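Pab-dependent poly(a)-specific ribonuclease subunit PAN2 (Neurospora crassa, PDB 4CZW) is the catalytic subunit of the PAN2-PAN3 deadenylation complex, which probably shortens the poly(A) tails of mRNAs exonucleolytically, releasing 5'-AMP. Local coordinates at residues L54-Y59 with A344-G349; Y323-T328 with V388-Q393. All coordinates share one frame; numbering follows the deposited sequence.

Interaction 1 of 2, residues L54-Y59 with A344-G349; sequences LQVMHY and ATVNVG
One face of the Tyr59 ring lies under Val348 CG1. Val348 CG1 is 3.8 Å from the centroid of the Tyr59 ring, 18° off the ring normal. This is a CH-pi contact, offset toward the rim, with CE1 and CD1 nearest. The contact joins helix 51-58 to strand 339-347 in the core of the pseudo-UCH domain, the USP-like scaffold. The axes of 54-58 and 344-347 run at 9° to each other, 8.4 Å apart at their closest. Tyr59 is the first residue past the helix. With its CG anti to the carbonyl carbon, beside the backbone N (chi1 -68°), the side chain lies alongside Val348, pointing the same way. His58 ND1 sits over the centre of the opposite ring face, so the ring is held between a histidine and a valine. Gln55 OE1 lies at the ring edge, in plane. Phe364 of strand 361-365 also meets this ring.

Val346 divides its two methyls. CG1 reaches Tyr59 CB at 3.6 Å. CG2 meets Val56 CG2 at 3.7 Å, the two valines crossing obliquely. Val56 CG2 also touches Ala344 CB at 4.0 Å. All the meeting side chains are buried and the packing across the segments is apolar. At Asn347 the chain makes an Asx turn: Gly349 N donates to Asn347 OD1 at 3.0 Å, in the carbonyl plane and on a lone pair.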
# COMPACT_ATOMS: atom_id res chain seq x y z
N LEU A 54 0.61 -5.77 3.30
CA LEU A 54 0.59 -4.33 3.09
C LEU A 54 0.48 -3.57 4.41
O LEU A 54 1.09 -2.52 4.58
CB LEU A 54 -0.57 -3.95 2.16
CG LEU A 54 -0.48 -4.43 0.72
CD1 LEU A 54 -1.74 -4.07 -0.05
CD2 LEU A 54 0.75 -3.86 0.03
N GLN A 55 -0.30 -4.12 5.34
CA GLN A 55 -0.47 -3.51 6.65
C GLN A 55 0.84 -3.53 7.43
O GLN A 55 1.27 -2.52 7.97
CB GLN A 55 -1.56 -4.24 7.45
CG GLN A 55 -2.96 -4.10 6.89
CD GLN A 55 -3.60 -2.75 7.20
OE1 GLN A 55 -2.95 -1.86 7.74
NE2 GLN A 55 -4.88 -2.61 6.87
N VAL A 56 1.47 -4.71 7.48
CA VAL A 56 2.72 -4.89 8.21
C VAL A 56 3.82 -3.98 7.67
O VAL A 56 4.57 -3.38 8.43
CB VAL A 56 3.18 -6.36 8.15
CG1 VAL A 56 4.55 -6.51 8.78
CG2 VAL A 56 2.18 -7.26 8.85
N MSE A 57 3.89 -3.87 6.35
CA MSE A 57 4.88 -3.01 5.70
C MSE A 57 4.60 -1.53 5.97
O MSE A 57 5.53 -0.74 6.12
CB MSE A 57 4.92 -3.26 4.20
CG MSE A 57 5.44 -4.63 3.80
SE MSE A 57 5.49 -4.86 1.87
CE MSE A 57 6.74 -3.44 1.43
N HIS A 58 3.32 -1.17 6.02
CA HIS A 58 2.92 0.22 6.21
C HIS A 58 3.35 0.77 7.57
O HIS A 58 3.74 1.93 7.68
CB HIS A 58 1.40 0.37 6.05
CG HIS A 58 0.89 1.72 6.42
ND1 HIS A 58 0.19 1.97 7.58
CD2 HIS A 58 0.99 2.91 5.78
CE1 HIS A 58 -0.13 3.25 7.64
NE2 HIS A 58 0.34 3.85 6.56
N TYR A 59 3.27 -0.06 8.59
CA TYR A 59 3.64 0.36 9.94
C TYR A 59 5.11 0.04 10.22
O TYR A 59 5.54 0.01 11.37
CB TYR A 59 2.73 -0.30 10.98
CG TYR A 59 1.31 0.19 10.90
CD1 TYR A 59 0.93 1.38 11.52
CD2 TYR A 59 0.34 -0.52 10.21
CE1 TYR A 59 -0.37 1.85 11.45
CE2 TYR A 59 -0.97 -0.06 10.14
CZ TYR A 59 -1.31 1.12 10.76
OH TYR A 59 -2.61 1.58 10.69
N ALA A 344 -3.28 -9.72 10.00
CA ALA A 344 -2.05 -9.05 10.40
C ALA A 344 -2.13 -8.54 11.84
O ALA A 344 -3.04 -7.78 12.18
CB ALA A 344 -1.73 -7.91 9.45
N THR A 345 -1.19 -8.98 12.67
CA THR A 345 -1.07 -8.48 14.03
C THR A 345 0.12 -7.54 14.11
O THR A 345 1.27 -7.98 14.07
CB THR A 345 -0.92 -9.62 15.05
OG1 THR A 345 0.21 -10.43 14.70
CG2 THR A 345 -2.17 -10.49 15.06
N VAL A 346 -0.15 -6.25 14.23
CA VAL A 346 0.88 -5.23 14.13
C VAL A 346 0.91 -4.29 15.33
O VAL A 346 -0.14 -3.86 15.82
CB VAL A 346 0.70 -4.38 12.84
CG1 VAL A 346 1.78 -3.32 12.73
CG2 VAL A 346 0.70 -5.28 11.61
N ASN A 347 2.11 -3.97 15.81
CA ASN A 347 2.29 -2.93 16.81
C ASN A 347 2.39 -1.57 16.13
O ASN A 347 3.45 -1.20 15.62
CB ASN A 347 3.54 -3.21 17.66
CG ASN A 347 3.59 -2.37 18.92
OD1 ASN A 347 3.14 -1.22 18.95
ND2 ASN A 347 4.14 -2.94 19.98
N VAL A 348 1.29 -0.83 16.12
CA VAL A 348 1.23 0.45 15.41
C VAL A 348 1.99 1.56 16.13
O VAL A 348 2.04 2.69 15.65
CB VAL A 348 -0.23 0.91 15.21
CG1 VAL A 348 -1.01 -0.14 14.43
CG2 VAL A 348 -0.89 1.18 16.55
N GLY A 349 2.59 1.23 17.26
CA GLY A 349 3.34 2.21 18.04
C GLY A 349 4.70 2.53 17.45
O GLY A 349 5.27 3.58 17.75

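Interaction 2 of 2, residues Y323-T328 with V388-Q393; sequences YSLVGT and VVVMFQ
Phe392 and Leu325 form the apolar centre. Leu325 CD1 stands over one face of the Phe392 ring, 4.1 Å from its centroid and 16° off the normal, a CH-pi contact offset toward the rim. Leu325 CB comes in beside it and meets Phe392 CE1 at 3.6 Å. The same Leu325 CD1 reaches Val390 CG1 at 3.7 Å, the two side chains crossing at about a right angle. Leu325 CG is anti to the backbone N (chi1 176°), and this leads CD1 over the ring and on to Val390. Leu267 and Leu269 of strand 266-270 and Ile292 of strand 291-297 pack on Phe392 too.

The two segments are antiparallel neighbours in the mixed sheet of the USP-like domain. Leu325 and Phe392 make a non-hydrogen-bonded pair, as do Thr328 and Val390, and these four side chains share one face. Ser324, Met391 (built as selenomethionine) and Gln393 start toward the other face. Ser324 and Gln393 are a hydrogen-bonded pair: Ser324 N gives to Gln393 O at 2.7 Å, nearly along the C=O axis, and Gln393 N gives to Ser324 O at 3.1 Å. Farther on, Val326 N bonds to Met391 O at 2.9 Å, and Met391 N bonds to Gly327 O at 3.2 Å. Past this, Val388 and Val389 both face Val329 in a classic beta bulge. The Met391 side chain bends at chi2 and chi3, and it packs on Val266 and Ala268.

At the polar edge, Gln393 CG touches Val326 CG2. Its amide NE2 bonds to Asn398 OD1, and Asn398 ND2 bonds to Ser324 OG. Tyr323 OH bonds to Pro264 O.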
# COMPACT_ATOMS: atom_id res chain seq x y z
N TYR A 323 16.84 -4.92 17.12
CA TYR A 323 15.71 -4.88 16.20
C TYR A 323 14.39 -4.94 16.97
O TYR A 323 14.28 -5.64 17.97
CB TYR A 323 15.79 -6.04 15.20
CG TYR A 323 16.80 -5.83 14.10
CD1 TYR A 323 18.15 -6.05 14.32
CD2 TYR A 323 16.40 -5.43 12.83
CE1 TYR A 323 19.08 -5.86 13.31
CE2 TYR A 323 17.32 -5.24 11.82
CZ TYR A 323 18.66 -5.46 12.06
OH TYR A 323 19.58 -5.27 11.05
N SER A 324 13.40 -4.19 16.50
CA SER A 324 12.08 -4.20 17.10
C SER A 324 11.09 -4.94 16.21
O SER A 324 11.12 -4.81 14.99
CB SER A 324 11.59 -2.78 17.37
OG SER A 324 12.40 -2.13 18.34
N LEU A 325 10.22 -5.73 16.84
CA LEU A 325 9.19 -6.46 16.10
C LEU A 325 8.06 -5.52 15.69
O LEU A 325 7.37 -4.95 16.53
CB LEU A 325 8.64 -7.61 16.94
CG LEU A 325 7.49 -8.41 16.32
CD1 LEU A 325 7.93 -9.07 15.03
CD2 LEU A 325 6.97 -9.43 17.31
N VAL A 326 7.88 -5.36 14.38
CA VAL A 326 6.83 -4.49 13.86
C VAL A 326 5.49 -5.21 13.84
O VAL A 326 4.51 -4.71 14.40
CB VAL A 326 7.16 -4.00 12.44
CG1 VAL A 326 5.99 -3.21 11.87
CG2 VAL A 326 8.42 -3.16 12.44
N GLY A 327 5.44 -6.37 13.20
CA GLY A 327 4.21 -7.13 13.10
C GLY A 327 4.41 -8.52 12.54
O GLY A 327 5.53 -8.98 12.34
N THR A 328 3.29 -9.20 12.28
CA THR A 328 3.33 -10.58 11.79
C THR A 328 2.18 -10.89 10.85
O THR A 328 1.01 -10.64 11.18
CB THR A 328 3.30 -11.59 12.96
OG1 THR A 328 4.40 -11.34 13.84
CG2 THR A 328 3.37 -13.01 12.44
N VAL A 388 3.43 -16.54 9.33
CA VAL A 388 3.99 -16.81 8.01
C VAL A 388 5.16 -15.88 7.72
O VAL A 388 6.25 -16.34 7.38
CB VAL A 388 2.93 -16.65 6.91
CG1 VAL A 388 3.54 -16.91 5.54
CG2 VAL A 388 1.76 -17.58 7.15
N VAL A 389 4.93 -14.58 7.87
CA VAL A 389 5.98 -13.59 7.67
C VAL A 389 6.17 -12.76 8.94
O VAL A 389 5.20 -12.24 9.50
CB VAL A 389 5.67 -12.66 6.48
CG1 VAL A 389 6.83 -11.70 6.25
CG2 VAL A 389 5.39 -13.47 5.23
N VAL A 390 7.41 -12.63 9.38
CA VAL A 390 7.73 -11.85 10.57
C VAL A 390 8.60 -10.65 10.20
O VAL A 390 9.60 -10.80 9.50
CB VAL A 390 8.45 -12.71 11.63
CG1 VAL A 390 8.81 -11.86 12.84
CG2 VAL A 390 7.58 -13.88 12.04
N MSE A 391 8.21 -9.47 10.66
CA MSE A 391 8.89 -8.24 10.26
C MSE A 391 9.61 -7.54 11.41
O MSE A 391 8.99 -7.13 12.39
CB MSE A 391 7.89 -7.27 9.63
CG MSE A 391 8.52 -6.04 8.99
SE MSE A 391 9.38 -6.44 7.29
CE MSE A 391 7.80 -6.95 6.26
N PHE A 392 10.93 -7.41 11.28
CA PHE A 392 11.73 -6.64 12.23
C PHE A 392 12.33 -5.42 11.55
O PHE A 392 12.60 -5.44 10.34
CB PHE A 392 12.85 -7.50 12.82
CG PHE A 392 12.39 -8.47 13.87
CD1 PHE A 392 12.29 -8.09 15.20
CD2 PHE A 392 12.07 -9.78 13.53
CE1 PHE A 392 11.87 -8.99 16.16
CE2 PHE A 392 11.66 -10.68 14.49
CZ PHE A 392 11.56 -10.28 15.81
N GLN A 393 12.54 -4.36 12.32
CA GLN A 393 13.31 -3.22 11.85
C GLN A 393 14.19 -2.73 12.98
O GLN A 393 13.92 -3.01 14.15
CB GLN A 393 12.40 -2.10 11.34
CG GLN A 393 11.90 -1.15 12.42
CD GLN A 393 11.48 0.19 11.86
OE1 GLN A 393 11.40 0.38 10.65
NE2 GLN A 393 11.21 1.14 12.75

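In the fold
Interactions 1 and 2 lie in the USP-like domain, with centres about 9 Å apart. Strands 321-334 and 339-347 follow each other in the chain and are antiparallel neighbours in one mixed sheet. Asn347 N probably bonds to Val326 O (2.9 Å), and Thr345 O to Thr328 N (3.0 Å). Strand 321-334 pairs with both strand 339-347 and strand 385-394, so segment 323-328 is shared by the pairings. Along the chain the segments alternate: 54-59, 323-328, 344-349, 388-393. The early helix 51-58 therefore packs on a sheet built from much later residues. Tyr59 O also packs on Val326 CG1. Both contacts are buried and lie away from the zinc sites and the predicted nuclease metal site, within the scaffold domain.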